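Local structure of adhesion and penetration protein autotransporter (Haemophilus influenzae, 3SYJ) at residues I154-Q159 with G173-L178; L340-Q345 with G361-E366; N511-G516 with N556-P561; H620-R625 with S642-S647; T792-N797 with N810-N815. The protein mediates adherence to and invasion of host cells and bacterial aggregation through its secreted passenger domain, and is probably also a serine protease. One frame throughout, in Å; residues are numbered along the deposited sequence.

Contact 1: I154-Q159 with G173-L178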
# COMPACT_ATOMS: atom_id res chain seq x y z
N ILE A 154 60.42 1.86 20.63
CA ILE A 154 60.07 0.54 20.16
C ILE A 154 61.35 -0.21 19.85
O ILE A 154 62.31 0.39 19.36
CB ILE A 154 59.18 0.62 18.90
CG1 ILE A 154 58.85 -0.78 18.38
CG2 ILE A 154 59.86 1.47 17.83
CD1 ILE A 154 57.88 -0.80 17.21
N GLY A 155 61.38 -1.50 20.14
CA GLY A 155 62.58 -2.28 19.87
C GLY A 155 62.41 -3.78 20.06
O GLY A 155 61.35 -4.25 20.49
N SER A 156 63.45 -4.54 19.73
CA SER A 156 63.38 -5.98 19.88
C SER A 156 64.48 -6.54 20.77
O SER A 156 64.78 -7.73 20.74
CB SER A 156 63.43 -6.65 18.50
OG SER A 156 64.71 -6.49 17.91
N GLY A 157 65.09 -5.68 21.57
CA GLY A 157 66.12 -6.12 22.50
C GLY A 157 65.62 -7.13 23.52
O GLY A 157 64.41 -7.35 23.64
N ARG A 158 66.53 -7.77 24.24
CA ARG A 158 66.16 -8.71 25.28
C ARG A 158 64.90 -8.27 26.02
O ARG A 158 64.81 -7.13 26.48
CB ARG A 158 67.30 -8.89 26.27
CG ARG A 158 68.53 -9.49 25.66
CD ARG A 158 69.59 -9.71 26.71
NE ARG A 158 70.62 -10.62 26.22
CZ ARG A 158 71.81 -10.77 26.78
NH1 ARG A 158 72.13 -10.05 27.85
NH2 ARG A 158 72.68 -11.63 26.27
N GLN A 159 63.95 -9.18 26.15
CA GLN A 159 62.64 -8.83 26.70
C GLN A 159 62.49 -9.27 28.16
O GLN A 159 62.71 -10.44 28.49
CB GLN A 159 61.52 -9.41 25.82
CG GLN A 159 61.62 -9.09 24.33
CD GLN A 159 61.31 -7.64 23.97
OE1 GLN A 159 61.02 -6.81 24.84
NE2 GLN A 159 61.38 -7.33 22.68
N GLY A 173 64.94 -13.79 24.25
CA GLY A 173 66.22 -13.28 23.81
C GLY A 173 66.03 -12.09 22.87
O GLY A 173 64.90 -11.78 22.50
N ALA A 174 67.12 -11.44 22.49
CA ALA A 174 67.04 -10.27 21.63
C ALA A 174 66.64 -10.69 20.23
O ALA A 174 66.87 -11.83 19.83
CB ALA A 174 68.37 -9.54 21.58
N TYR A 175 66.05 -9.75 19.49
CA TYR A 175 65.73 -9.93 18.08
C TYR A 175 64.73 -11.04 17.80
O TYR A 175 64.77 -11.64 16.74
CB TYR A 175 67.00 -10.16 17.26
CG TYR A 175 68.13 -9.20 17.59
CD1 TYR A 175 67.90 -7.83 17.63
CD2 TYR A 175 69.40 -9.66 17.86
CE1 TYR A 175 68.92 -6.96 17.94
CE2 TYR A 175 70.43 -8.78 18.18
CZ TYR A 175 70.18 -7.44 18.21
OH TYR A 175 71.19 -6.55 18.51
N HIS A 176 63.82 -11.29 18.73
CA HIS A 176 62.77 -12.28 18.52
C HIS A 176 61.48 -11.59 18.09
O HIS A 176 60.80 -12.06 17.19
CB HIS A 176 62.50 -13.09 19.79
CG HIS A 176 63.53 -14.13 20.09
ND1 HIS A 176 63.20 -15.42 20.47
CD2 HIS A 176 64.88 -14.08 20.09
CE1 HIS A 176 64.30 -16.11 20.67
NE2 HIS A 176 65.34 -15.33 20.45
N TYR A 177 61.15 -10.49 18.76
CA TYR A 177 59.95 -9.73 18.43
C TYR A 177 60.02 -8.29 18.97
O TYR A 177 60.94 -7.94 19.73
CB TYR A 177 58.69 -10.44 18.92
CG TYR A 177 58.70 -10.71 20.42
CD1 TYR A 177 58.34 -9.72 21.33
CD2 TYR A 177 59.10 -11.94 20.91
CE1 TYR A 177 58.37 -9.96 22.69
CE2 TYR A 177 59.13 -12.19 22.26
CZ TYR A 177 58.77 -11.19 23.14
OH TYR A 177 58.81 -11.45 24.49
N LEU A 178 59.05 -7.48 18.58
CA LEU A 178 59.02 -6.08 18.97
C LEU A 178 58.17 -5.86 20.21
O LEU A 178 57.13 -6.49 20.37
CB LEU A 178 58.45 -5.23 17.83
CG LEU A 178 59.26 -5.21 16.52
CD1 LEU A 178 58.39 -4.69 15.41
CD2 LEU A 178 60.53 -4.37 16.67
O HOH W 1 63.14 -9.82 21.10
O HOH W 2 70.01 -12.39 23.46
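Ser156 and Tyr175 meet where two loops of the protease domain pack together, one leaving strand 151-155 and the other running between strands 168-172 and 179-182. Backbone carbonyls and waters carry much of the contact. The amide N of Tyr175 donates to Ser156 O at 2.7 Å, tilted 31° from the carbonyl plane; water 1 lies 2.7 Å from the same Ser156 O, close also to Gly173 O, and accepts from His176 N. Ser156 OG lies at the edge of the Tyr175 ring, 3.5 Å from CD1, although its hydrogen bond goes to Asn57 O. In Gln159, chi2 of -72° turns CD back toward the Tyr177 ring; the amide and ring planes are 7° apart. CG of Gln159 is 3.7 Å from Tyr177 CE1, and NE2 makes a weak bond of 3.0 Å to Tyr177 O. OE1 of Gln159 is held by Thr179 and Gly1, and Tyr177 OH by Tyr9. Gly157 N bonds Asp217. Polar backbone atoms, more than apolar packing, thus hold these loops, with the Tyr175 side chain about 6 Å from that of Ser218, the active-site serine by similarity.

Contact 2: L340-Q345 with G361-E366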
# COMPACT_ATOMS: atom_id res chain seq x y z
N LEU A 340 69.22 10.65 -9.93
CA LEU A 340 69.09 11.73 -10.90
C LEU A 340 67.76 12.43 -10.72
O LEU A 340 66.77 11.80 -10.37
CB LEU A 340 69.20 11.21 -12.32
CG LEU A 340 70.49 10.48 -12.68
CD1 LEU A 340 70.29 9.74 -14.00
CD2 LEU A 340 71.68 11.43 -12.76
N TYR A 341 67.75 13.74 -10.98
CA TYR A 341 66.54 14.53 -10.83
C TYR A 341 66.24 15.28 -12.12
O TYR A 341 67.05 16.09 -12.57
CB TYR A 341 66.66 15.52 -9.65
CG TYR A 341 65.44 16.39 -9.44
CD1 TYR A 341 64.31 15.90 -8.79
CD2 TYR A 341 65.42 17.71 -9.88
CE1 TYR A 341 63.19 16.70 -8.60
CE2 TYR A 341 64.31 18.52 -9.68
CZ TYR A 341 63.20 18.01 -9.05
OH TYR A 341 62.09 18.81 -8.85
N PHE A 342 65.10 14.97 -12.72
CA PHE A 342 64.69 15.57 -13.98
C PHE A 342 63.47 16.43 -13.75
O PHE A 342 62.45 15.97 -13.23
CB PHE A 342 64.31 14.49 -14.99
CG PHE A 342 65.46 13.66 -15.49
CD1 PHE A 342 66.15 14.02 -16.63
CD2 PHE A 342 65.81 12.48 -14.85
CE1 PHE A 342 67.20 13.24 -17.11
CE2 PHE A 342 66.85 11.69 -15.32
CZ PHE A 342 67.55 12.07 -16.45
N MET A 343 63.56 17.69 -14.16
CA MET A 343 62.43 18.60 -14.09
C MET A 343 62.14 19.20 -15.47
O MET A 343 63.07 19.50 -16.23
CB MET A 343 62.72 19.71 -13.09
CG MET A 343 61.54 20.63 -12.83
SD MET A 343 62.06 22.18 -12.07
CE MET A 343 63.54 21.65 -11.19
N ASP A 344 60.88 19.35 -15.82
CA ASP A 344 60.43 20.04 -17.01
C ASP A 344 59.03 20.61 -16.82
O ASP A 344 58.18 19.97 -16.28
CB ASP A 344 60.47 19.12 -18.22
CG ASP A 344 60.45 19.87 -19.55
OD1 ASP A 344 61.45 19.98 -20.17
OD2 ASP A 344 59.43 20.25 -20.01
N GLN A 345 58.84 21.83 -17.27
CA GLN A 345 57.58 22.54 -17.17
C GLN A 345 56.62 22.28 -18.33
O GLN A 345 55.51 22.65 -18.28
CB GLN A 345 57.84 24.02 -16.96
CG GLN A 345 58.42 24.33 -15.59
CD GLN A 345 58.92 25.74 -15.41
OE1 GLN A 345 58.60 26.39 -14.44
NE2 GLN A 345 59.70 26.23 -16.35
N GLY A 361 71.25 4.25 -7.26
CA GLY A 361 70.73 5.52 -7.72
C GLY A 361 69.31 5.32 -8.22
O GLY A 361 68.99 4.28 -8.81
N GLY A 362 68.45 6.31 -7.98
CA GLY A 362 67.07 6.26 -8.42
C GLY A 362 66.72 7.42 -9.33
O GLY A 362 67.59 8.21 -9.71
N LEU A 363 65.44 7.53 -9.68
CA LEU A 363 64.96 8.60 -10.57
C LEU A 363 63.82 9.42 -9.96
O LEU A 363 62.81 8.87 -9.51
CB LEU A 363 64.48 8.00 -11.89
CG LEU A 363 65.45 7.23 -12.79
CD1 LEU A 363 64.65 6.41 -13.77
CD2 LEU A 363 66.38 8.20 -13.51
N TYR A 364 63.98 10.73 -9.97
CA TYR A 364 62.91 11.65 -9.59
C TYR A 364 62.44 12.41 -10.82
O TYR A 364 63.26 12.93 -11.58
CB TYR A 364 63.39 12.64 -8.53
CG TYR A 364 63.54 12.05 -7.15
CD1 TYR A 364 64.57 11.17 -6.85
CD2 TYR A 364 62.64 12.37 -6.14
CE1 TYR A 364 64.71 10.62 -5.58
CE2 TYR A 364 62.77 11.82 -4.87
CZ TYR A 364 63.80 10.95 -4.60
OH TYR A 364 63.93 10.41 -3.34
N PHE A 365 61.13 12.46 -11.02
CA PHE A 365 60.58 13.23 -12.12
C PHE A 365 59.64 14.32 -11.61
O PHE A 365 58.70 14.04 -10.87
CB PHE A 365 59.86 12.33 -13.14
CG PHE A 365 60.78 11.42 -13.90
CD1 PHE A 365 61.45 11.87 -15.04
CD2 PHE A 365 60.98 10.11 -13.49
CE1 PHE A 365 62.30 11.02 -15.75
CE2 PHE A 365 61.84 9.26 -14.20
CZ PHE A 365 62.49 9.72 -15.34
N GLU A 366 59.93 15.57 -11.98
CA GLU A 366 59.05 16.69 -11.67
C GLU A 366 58.54 17.29 -12.99
O GLU A 366 59.30 17.92 -13.72
CB GLU A 366 59.79 17.74 -10.84
CG GLU A 366 59.12 19.09 -10.79
CD GLU A 366 58.21 19.26 -9.60
OE1 GLU A 366 58.73 19.37 -8.46
OE2 GLU A 366 56.97 19.30 -9.79
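Five backbone hydrogen bonds join Leu340-Asp344 to Gly362-Glu366 in parallel register, the strand axes 4.8 Å apart and 14° from parallel. The shortest runs from Glu366 N to Phe342 O at 2.8 Å; the straightest, from Phe342 N to Tyr364 O, has an angle of 175° at hydrogen. Leu340, Phe342, Leu363 and Phe365 share one buried face. There the Phe342 and Phe365 rings run alongside each other with planes 14° apart, but they are slid past one another, centroids 5.5 Å apart, with little face overlap. Phe365 CD1 instead reaches Phe342 CB at 3.9 Å, while Leu363 CD2 sits at the edge of the Phe342 ring, 4.0 Å from CE2. On the other face Tyr341 has CG anti to the backbone N, and the edge of its ring at CD1 meets Tyr364 CB at 3.4 Å. Its OH reaches Glu366 CB at 3.2 Å. The Met343 and Glu366 chains run alongside each other, their CG atoms 3.5 Å apart. Tyr364 stacks on His385 of the next strand, which continues the parallel sheet of the beta-helix. Because backbone N-H and C=O groups satisfy each other across the strands, the buried face can be wholly apolar, while polar side-chain ends sit on the partly exposed one.

Contact 3: N511-G516 with N556-P561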
# COMPACT_ATOMS: atom_id res chain seq x y z
N ASN A 511 34.04 -6.63 -14.59
CA ASN A 511 33.73 -7.83 -13.83
C ASN A 511 34.97 -8.45 -13.21
O ASN A 511 36.01 -8.52 -13.85
CB ASN A 511 33.03 -8.86 -14.71
CG ASN A 511 31.79 -8.31 -15.39
OD1 ASN A 511 30.95 -7.68 -14.76
ND2 ASN A 511 31.68 -8.55 -16.69
N VAL A 512 34.86 -8.90 -11.96
CA VAL A 512 35.88 -9.74 -11.37
C VAL A 512 35.27 -11.11 -11.11
O VAL A 512 34.26 -11.24 -10.43
CB VAL A 512 36.41 -9.18 -10.03
CG1 VAL A 512 37.61 -10.00 -9.55
CG2 VAL A 512 36.80 -7.73 -10.17
N THR A 513 35.89 -12.14 -11.67
CA THR A 513 35.47 -13.51 -11.41
C THR A 513 36.49 -14.20 -10.52
O THR A 513 37.69 -14.07 -10.73
CB THR A 513 35.26 -14.28 -12.73
OG1 THR A 513 34.33 -13.57 -13.56
CG2 THR A 513 34.74 -15.70 -12.48
N ILE A 514 36.01 -14.89 -9.49
CA ILE A 514 36.86 -15.69 -8.62
C ILE A 514 36.46 -17.15 -8.76
O ILE A 514 35.30 -17.50 -8.55
CB ILE A 514 36.76 -15.24 -7.16
CG1 ILE A 514 37.27 -13.80 -7.02
CG2 ILE A 514 37.55 -16.16 -6.25
CD1 ILE A 514 36.95 -13.16 -5.70
N THR A 515 37.41 -18.00 -9.14
CA THR A 515 37.12 -19.42 -9.41
C THR A 515 37.64 -20.38 -8.34
O THR A 515 37.30 -21.57 -8.35
CB THR A 515 37.69 -19.85 -10.78
OG1 THR A 515 39.11 -19.66 -10.79
CG2 THR A 515 37.07 -19.02 -11.90
N GLY A 516 38.44 -19.88 -7.41
CA GLY A 516 38.97 -20.72 -6.35
C GLY A 516 40.21 -21.47 -6.81
O GLY A 516 40.60 -21.38 -7.97
N ASN A 556 30.83 -5.73 -11.14
CA ASN A 556 30.18 -6.98 -10.75
C ASN A 556 31.18 -7.99 -10.25
O ASN A 556 32.33 -8.02 -10.70
CB ASN A 556 29.42 -7.58 -11.92
CG ASN A 556 28.45 -6.62 -12.52
OD1 ASN A 556 27.47 -6.25 -11.88
ND2 ASN A 556 28.71 -6.18 -13.74
N LEU A 557 30.74 -8.83 -9.31
CA LEU A 557 31.57 -9.87 -8.74
C LEU A 557 30.93 -11.24 -8.93
O LEU A 557 29.77 -11.45 -8.58
CB LEU A 557 31.78 -9.60 -7.25
CG LEU A 557 32.47 -10.71 -6.47
CD1 LEU A 557 33.94 -10.83 -6.90
CD2 LEU A 557 32.35 -10.44 -4.98
N ILE A 558 31.69 -12.18 -9.50
CA ILE A 558 31.18 -13.52 -9.72
C ILE A 558 32.04 -14.55 -9.00
O ILE A 558 33.24 -14.63 -9.24
CB ILE A 558 31.16 -13.89 -11.22
CG1 ILE A 558 30.29 -12.92 -12.03
CG2 ILE A 558 30.65 -15.30 -11.41
CD1 ILE A 558 30.99 -11.66 -12.43
N TYR A 559 31.42 -15.33 -8.12
CA TYR A 559 32.09 -16.47 -7.51
C TYR A 559 31.63 -17.75 -8.20
O TYR A 559 30.47 -18.13 -8.13
CB TYR A 559 31.82 -16.53 -6.00
CG TYR A 559 32.46 -17.71 -5.31
CD1 TYR A 559 33.80 -17.99 -5.51
CD2 TYR A 559 31.73 -18.53 -4.47
CE1 TYR A 559 34.40 -19.07 -4.89
CE2 TYR A 559 32.32 -19.62 -3.84
CZ TYR A 559 33.66 -19.88 -4.05
OH TYR A 559 34.27 -20.96 -3.44
N LYS A 560 32.57 -18.42 -8.87
CA LYS A 560 32.24 -19.57 -9.69
C LYS A 560 33.30 -20.66 -9.55
O LYS A 560 34.13 -20.85 -10.44
CB LYS A 560 32.10 -19.14 -11.16
CG LYS A 560 31.87 -20.30 -12.14
CD LYS A 560 31.24 -19.84 -13.45
CE LYS A 560 32.16 -18.94 -14.26
NZ LYS A 560 31.51 -18.43 -15.52
N PRO A 561 33.29 -21.37 -8.41
CA PRO A 561 34.24 -22.45 -8.16
C PRO A 561 33.85 -23.67 -8.98
O PRO A 561 32.75 -23.67 -9.54
CB PRO A 561 34.02 -22.74 -6.68
CG PRO A 561 32.59 -22.36 -6.45
CD PRO A 561 32.46 -21.10 -7.23
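The amides of Asn511 and Asn556 extend in the same direction from neighbouring strands, with planes 34° apart. Asn556 ND2 donates to Asn511 OD1 at 2.9 Å, nearly along the C=O axis, and the acceptor lies in the donor's amide plane. Both residues place CG beside the backbone N (chi1 -55° in each), which puts the two CG atoms in matching positions on adjacent strands; Asn556 OD1 accepts from Asp579 N further along. The Tyr559 ring carries Pro561 CD over the centre of one face, 3.5 Å above the plane, while Ile514 O approaches the same ring obliquely, 3.4 Å from CD1. Tyr559 OH makes a weak bond to Arg566 O.

Between these groups the backbones are paired in parallel, with axes 4.8 Å apart. Four bonds, from Val512 N to Asn556 O, Ile558 N to Val512 O, Ile514 N to Ile558 O and Lys560 N to Ile514 O, each have an angle of at least 169° at hydrogen. Val512, Ile514, Leu557 and Tyr559 turn to the buried face, where Leu557 CD1 touches Ile514 CD1 at 4.0 Å and Phe543 packs on both residues. Thr513 and Ile558 share the asparagine face; Ile558 CD1 lies 4.1 Å from Asn511 CB and 4.0 Å from Thr513 OG1. In-register parallel strands over a buried apolar face are characteristic of the right-handed beta-helix, here linking successive parts of the passenger-domain solenoid, and the asparagine pair is consistent with the stacking of like residues seen in such folds.

Contact 4: H620-R625 with S642-S647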
# COMPACT_ATOMS: atom_id res chain seq x y z
N HIS A 620 35.27 -12.31 21.70
CA HIS A 620 34.34 -11.21 21.96
C HIS A 620 34.80 -9.90 21.33
O HIS A 620 34.13 -8.88 21.44
CB HIS A 620 34.20 -10.99 23.46
CG HIS A 620 35.44 -10.43 24.10
ND1 HIS A 620 36.43 -11.23 24.62
CD2 HIS A 620 35.84 -9.15 24.29
CE1 HIS A 620 37.40 -10.47 25.10
NE2 HIS A 620 37.07 -9.21 24.91
N ASP A 621 35.96 -9.93 20.68
CA ASP A 621 36.57 -8.72 20.14
C ASP A 621 36.74 -8.87 18.62
O ASP A 621 37.79 -9.28 18.13
CB ASP A 621 37.91 -8.48 20.82
CG ASP A 621 38.64 -7.27 20.28
OD1 ASP A 621 38.00 -6.44 19.61
OD2 ASP A 621 39.85 -7.14 20.53
N TRP A 622 35.67 -8.54 17.89
CA TRP A 622 35.63 -8.63 16.43
C TRP A 622 35.33 -7.28 15.80
O TRP A 622 34.73 -6.41 16.43
CB TRP A 622 34.55 -9.62 15.99
CG TRP A 622 35.00 -11.04 15.98
CD1 TRP A 622 35.68 -11.70 16.97
CD2 TRP A 622 34.78 -12.00 14.93
NE1 TRP A 622 35.91 -13.00 16.59
CE2 TRP A 622 35.37 -13.21 15.35
CE3 TRP A 622 34.16 -11.95 13.68
CZ2 TRP A 622 35.35 -14.36 14.56
CZ3 TRP A 622 34.14 -13.09 12.90
CH2 TRP A 622 34.73 -14.29 13.35
N ILE A 623 35.75 -7.11 14.55
CA ILE A 623 35.43 -5.93 13.76
C ILE A 623 34.10 -6.13 13.03
O ILE A 623 33.88 -7.16 12.39
CB ILE A 623 36.53 -5.64 12.71
CG1 ILE A 623 37.90 -5.56 13.40
CG2 ILE A 623 36.21 -4.37 11.95
CD1 ILE A 623 39.07 -5.27 12.47
N ASN A 624 33.22 -5.14 13.12
CA ASN A 624 31.94 -5.19 12.43
C ASN A 624 32.03 -4.66 10.99
O ASN A 624 32.68 -3.64 10.74
CB ASN A 624 30.87 -4.42 13.21
CG ASN A 624 30.53 -5.09 14.53
OD1 ASN A 624 30.50 -6.32 14.63
ND2 ASN A 624 30.29 -4.29 15.55
N ARG A 625 31.39 -5.36 10.06
CA ARG A 625 31.47 -5.02 8.64
C ARG A 625 30.12 -4.69 7.99
O ARG A 625 29.05 -5.03 8.50
CB ARG A 625 32.15 -6.14 7.85
CG ARG A 625 33.54 -6.52 8.33
CD ARG A 625 34.51 -5.36 8.26
NE ARG A 625 35.89 -5.82 8.10
CZ ARG A 625 36.96 -5.04 8.20
NH1 ARG A 625 36.83 -3.76 8.48
NH2 ARG A 625 38.17 -5.56 8.02
N SER A 642 27.42 -14.22 8.15
CA SER A 642 27.84 -14.75 9.44
C SER A 642 28.03 -13.60 10.42
O SER A 642 27.53 -12.50 10.20
CB SER A 642 29.20 -15.45 9.32
OG SER A 642 29.50 -16.22 10.47
N ARG A 643 28.76 -13.86 11.51
CA ARG A 643 28.77 -12.99 12.68
C ARG A 643 29.51 -11.69 12.42
O ARG A 643 30.38 -11.62 11.56
CB ARG A 643 29.40 -13.70 13.89
CG ARG A 643 30.79 -14.29 13.64
CD ARG A 643 31.45 -14.73 14.94
NE ARG A 643 31.72 -13.58 15.81
CZ ARG A 643 32.38 -13.65 16.96
NH1 ARG A 643 32.84 -14.82 17.41
NH2 ARG A 643 32.57 -12.55 17.68
N ASN A 644 29.14 -10.66 13.18
CA ASN A 644 29.74 -9.33 13.05
C ASN A 644 29.59 -8.71 11.66
O ASN A 644 30.52 -8.08 11.13
CB ASN A 644 31.19 -9.33 13.54
CG ASN A 644 31.31 -9.73 15.00
OD1 ASN A 644 31.58 -10.89 15.31
ND2 ASN A 644 31.08 -8.77 15.91
N VAL A 645 28.42 -8.89 11.07
CA VAL A 645 28.03 -8.12 9.91
C VAL A 645 26.95 -7.16 10.38
O VAL A 645 25.85 -7.58 10.75
CB VAL A 645 27.47 -9.01 8.78
CG1 VAL A 645 27.01 -8.15 7.61
CG2 VAL A 645 28.51 -10.04 8.33
N SER A 646 27.28 -5.88 10.40
CA SER A 646 26.35 -4.87 10.89
C SER A 646 25.14 -4.80 9.99
O SER A 646 24.00 -4.71 10.45
CB SER A 646 27.03 -3.50 10.94
OG SER A 646 27.97 -3.45 11.99
N SER A 647 25.39 -4.84 8.69
CA SER A 647 24.32 -4.72 7.72
C SER A 647 24.75 -5.28 6.38
O SER A 647 25.93 -5.21 6.02
CB SER A 647 23.91 -3.26 7.54
OG SER A 647 24.99 -2.48 7.07
O HOH W 3 32.55 -9.38 18.45
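Asn644 is gripped across the contact: ND2 donates to Asn624 OD1 at 2.8 Å, and OD1, against Trp622, accepts from Arg643 NE at 2.7 Å. The NE donor is nearly in line with the C=O bond, and Arg643 NH2 adds a weak bond of 3.1 Å to the same Asn644 OD1. That oxygen touches Trp622 3.2 Å from CE3. On the other branch, Asn624 OD1 lies in the plane of the Asn644 amide. ND2 also donates to water 3, so both ends of the Asn644 amide are engaged.

Arg643 lies flat on Trp622, its guanidinium 7° from the indole plane. CZ stands 3.5 Å from the centroid of the five-membered ring, 11° off the normal, a cation-pi arrangement; CD sits over the six-membered ring in a CH-pi contact. The bend of the arginine chain at chi3 (-65°) turns NE back over the indole. NH1 of Arg643 forms a salt bridge with Asp619 OD1, and Val694 of helix 692-697 and Ile672 pack against its side chain.

Beyond the side chains, Arg625 N donates to Asn644 O at 3.0 Å and Ser646 N to Arg625 O at 2.7 Å, a short parallel bridge between Arg625 and Val645 in the solenoid. Arg625 itself turns to Glu497 and Ser571. Bonds at both OD1 and ND2 fix the Asn644 amide. The buried Arg643 has its charge met by an aromatic face, an amide oxygen and a carboxylate, which would be expected to stabilise its cationic form.

Contact 5: T792-N797 with N810-N815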
# COMPACT_ATOMS: atom_id res chain seq x y z
N THR A 792 -2.76 -23.81 2.33
CA THR A 792 -2.91 -24.30 3.69
C THR A 792 -2.11 -23.47 4.69
O THR A 792 -0.91 -23.27 4.53
CB THR A 792 -2.44 -25.75 3.81
OG1 THR A 792 -3.16 -26.57 2.88
CG2 THR A 792 -2.70 -26.27 5.22
N VAL A 793 -2.79 -22.99 5.72
CA VAL A 793 -2.13 -22.31 6.83
C VAL A 793 -2.13 -23.27 8.00
O VAL A 793 -3.13 -23.95 8.25
CB VAL A 793 -2.86 -21.01 7.22
CG1 VAL A 793 -2.24 -20.42 8.48
CG2 VAL A 793 -2.80 -20.01 6.08
N THR A 794 -1.01 -23.34 8.72
CA THR A 794 -0.88 -24.25 9.85
C THR A 794 -0.27 -23.56 11.07
O THR A 794 0.73 -22.85 10.96
CB THR A 794 -0.01 -25.45 9.48
OG1 THR A 794 -0.52 -26.05 8.28
CG2 THR A 794 -0.00 -26.48 10.60
N LEU A 795 -0.89 -23.76 12.23
CA LEU A 795 -0.35 -23.25 13.48
C LEU A 795 0.01 -24.39 14.43
O LEU A 795 -0.75 -25.35 14.58
CB LEU A 795 -1.36 -22.31 14.16
CG LEU A 795 -1.42 -20.85 13.69
CD1 LEU A 795 -1.92 -20.75 12.27
CD2 LEU A 795 -2.29 -20.02 14.62
N GLU A 796 1.18 -24.29 15.06
CA GLU A 796 1.55 -25.25 16.09
C GLU A 796 2.17 -24.55 17.29
O GLU A 796 3.19 -23.87 17.16
CB GLU A 796 2.52 -26.30 15.56
CG GLU A 796 2.79 -27.42 16.56
CD GLU A 796 4.01 -28.25 16.22
OE1 GLU A 796 4.57 -28.09 15.11
OE2 GLU A 796 4.42 -29.07 17.08
N ASN A 797 1.57 -24.73 18.46
CA ASN A 797 2.02 -24.06 19.67
C ASN A 797 2.11 -22.57 19.45
O ASN A 797 3.01 -21.91 19.95
CB ASN A 797 3.37 -24.61 20.11
CG ASN A 797 3.38 -26.12 20.17
OD1 ASN A 797 4.33 -26.77 19.72
ND2 ASN A 797 2.32 -26.70 20.73
N ASN A 810 -7.61 -23.62 3.60
CA ASN A 810 -7.45 -24.61 4.63
C ASN A 810 -6.66 -24.04 5.78
O ASN A 810 -5.82 -23.21 5.60
CB ASN A 810 -6.80 -25.87 4.07
CG ASN A 810 -7.50 -26.37 2.82
OD1 ASN A 810 -8.66 -26.74 2.83
ND2 ASN A 810 -6.78 -26.41 1.75
N LEU A 811 -7.00 -24.49 6.98
CA LEU A 811 -6.38 -24.03 8.18
C LEU A 811 -6.28 -25.19 9.13
O LEU A 811 -7.23 -25.89 9.33
CB LEU A 811 -7.23 -22.93 8.80
CG LEU A 811 -6.98 -22.49 10.23
CD1 LEU A 811 -5.67 -21.91 10.37
CD2 LEU A 811 -8.04 -21.53 10.71
N THR A 812 -5.12 -25.41 9.70
CA THR A 812 -4.90 -26.54 10.59
C THR A 812 -4.41 -26.05 11.95
O THR A 812 -3.41 -25.34 12.03
CB THR A 812 -3.87 -27.52 10.01
OG1 THR A 812 -4.41 -28.13 8.83
CG2 THR A 812 -3.52 -28.59 11.02
N LEU A 813 -5.13 -26.42 13.00
CA LEU A 813 -4.74 -26.02 14.35
C LEU A 813 -4.15 -27.18 15.11
O LEU A 813 -4.55 -28.33 14.91
CB LEU A 813 -5.95 -25.48 15.12
CG LEU A 813 -6.51 -24.16 14.61
CD1 LEU A 813 -7.38 -23.54 15.67
CD2 LEU A 813 -5.36 -23.24 14.24
N ASN A 814 -3.21 -26.88 15.99
CA ASN A 814 -2.61 -27.88 16.86
C ASN A 814 -2.07 -27.18 18.08
O ASN A 814 -1.02 -26.53 18.02
CB ASN A 814 -1.51 -28.64 16.13
CG ASN A 814 -0.55 -29.34 17.07
OD1 ASN A 814 -0.86 -29.57 18.24
ND2 ASN A 814 0.64 -29.68 16.57
N ASN A 815 -2.78 -27.30 19.20
CA ASN A 815 -2.38 -26.64 20.44
C ASN A 815 -2.12 -25.16 20.22
O ASN A 815 -1.17 -24.60 20.78
CB ASN A 815 -1.14 -27.31 21.03
CG ASN A 815 -0.82 -26.81 22.43
OD1 ASN A 815 0.31 -26.95 22.90
ND2 ASN A 815 -1.81 -26.23 23.10
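Val793 and Leu811 face each other on parallel strands 792-796 and 810-813, 4.6 Å apart at their axes and 13° from parallel, as adjacent coils of the beta-helix. Leu795 N donates to Thr812 O at 3.0 Å in an almost straight line, and Thr812 N to Val793 O at 2.9 Å. The bond from Val793 N to Asn810 O differs: its donor stands above the carbonyl plane, 39° out of it. Val793, Leu795, Leu811 and Leu813 are buried. Val793 CG1 meets Leu811 CD1 at 4.2 Å, and Leu795 CB meets Leu813 CD2 at 4.1 Å, with Phe865 and Ile818 packing on Leu813. The opposite face of the strands carries Thr792, Thr794, Asn810 and Thr812. Thr794 and Thr812 extend in the same direction, both with OG1 beside the backbone N and CG2 anti to it, and their two CG2 methyls are 4.1 Å apart. Asn810 OD1 accepts from Lys858 N of the following coil. The Glu796 and Asn814 side chains also run together, with flat ends 18° apart. Past the strands, where the chain turns a corner at Asn814 and Asn815, Asn797 N still reaches Asn814 O in a hydrogen bond of 3.2 Å.

From the N terminus the five contacts follow one another in series, none nested in or crossing another. Contact 1 closes a 13-residue excursion inside the protease domain, and the chain then enters the solenoid. Contacts 2 and 3 pair neighbouring strands there, with 15 and 39 residues between their segments, so contact 3 spans the longer excursion. Contact 4 lies about 14 Å from contact 3 by nearest atoms and joins strands 622-629 and 645-654. Contact 5 pairs coils far along the solenoid, its centre about 81 Å from that of contact 2. Contacts 1 and 4 are about 17 Å apart by nearest atoms; protease domain and solenoid meet where the ring of Tyr177 in contact 1 touches that of His600.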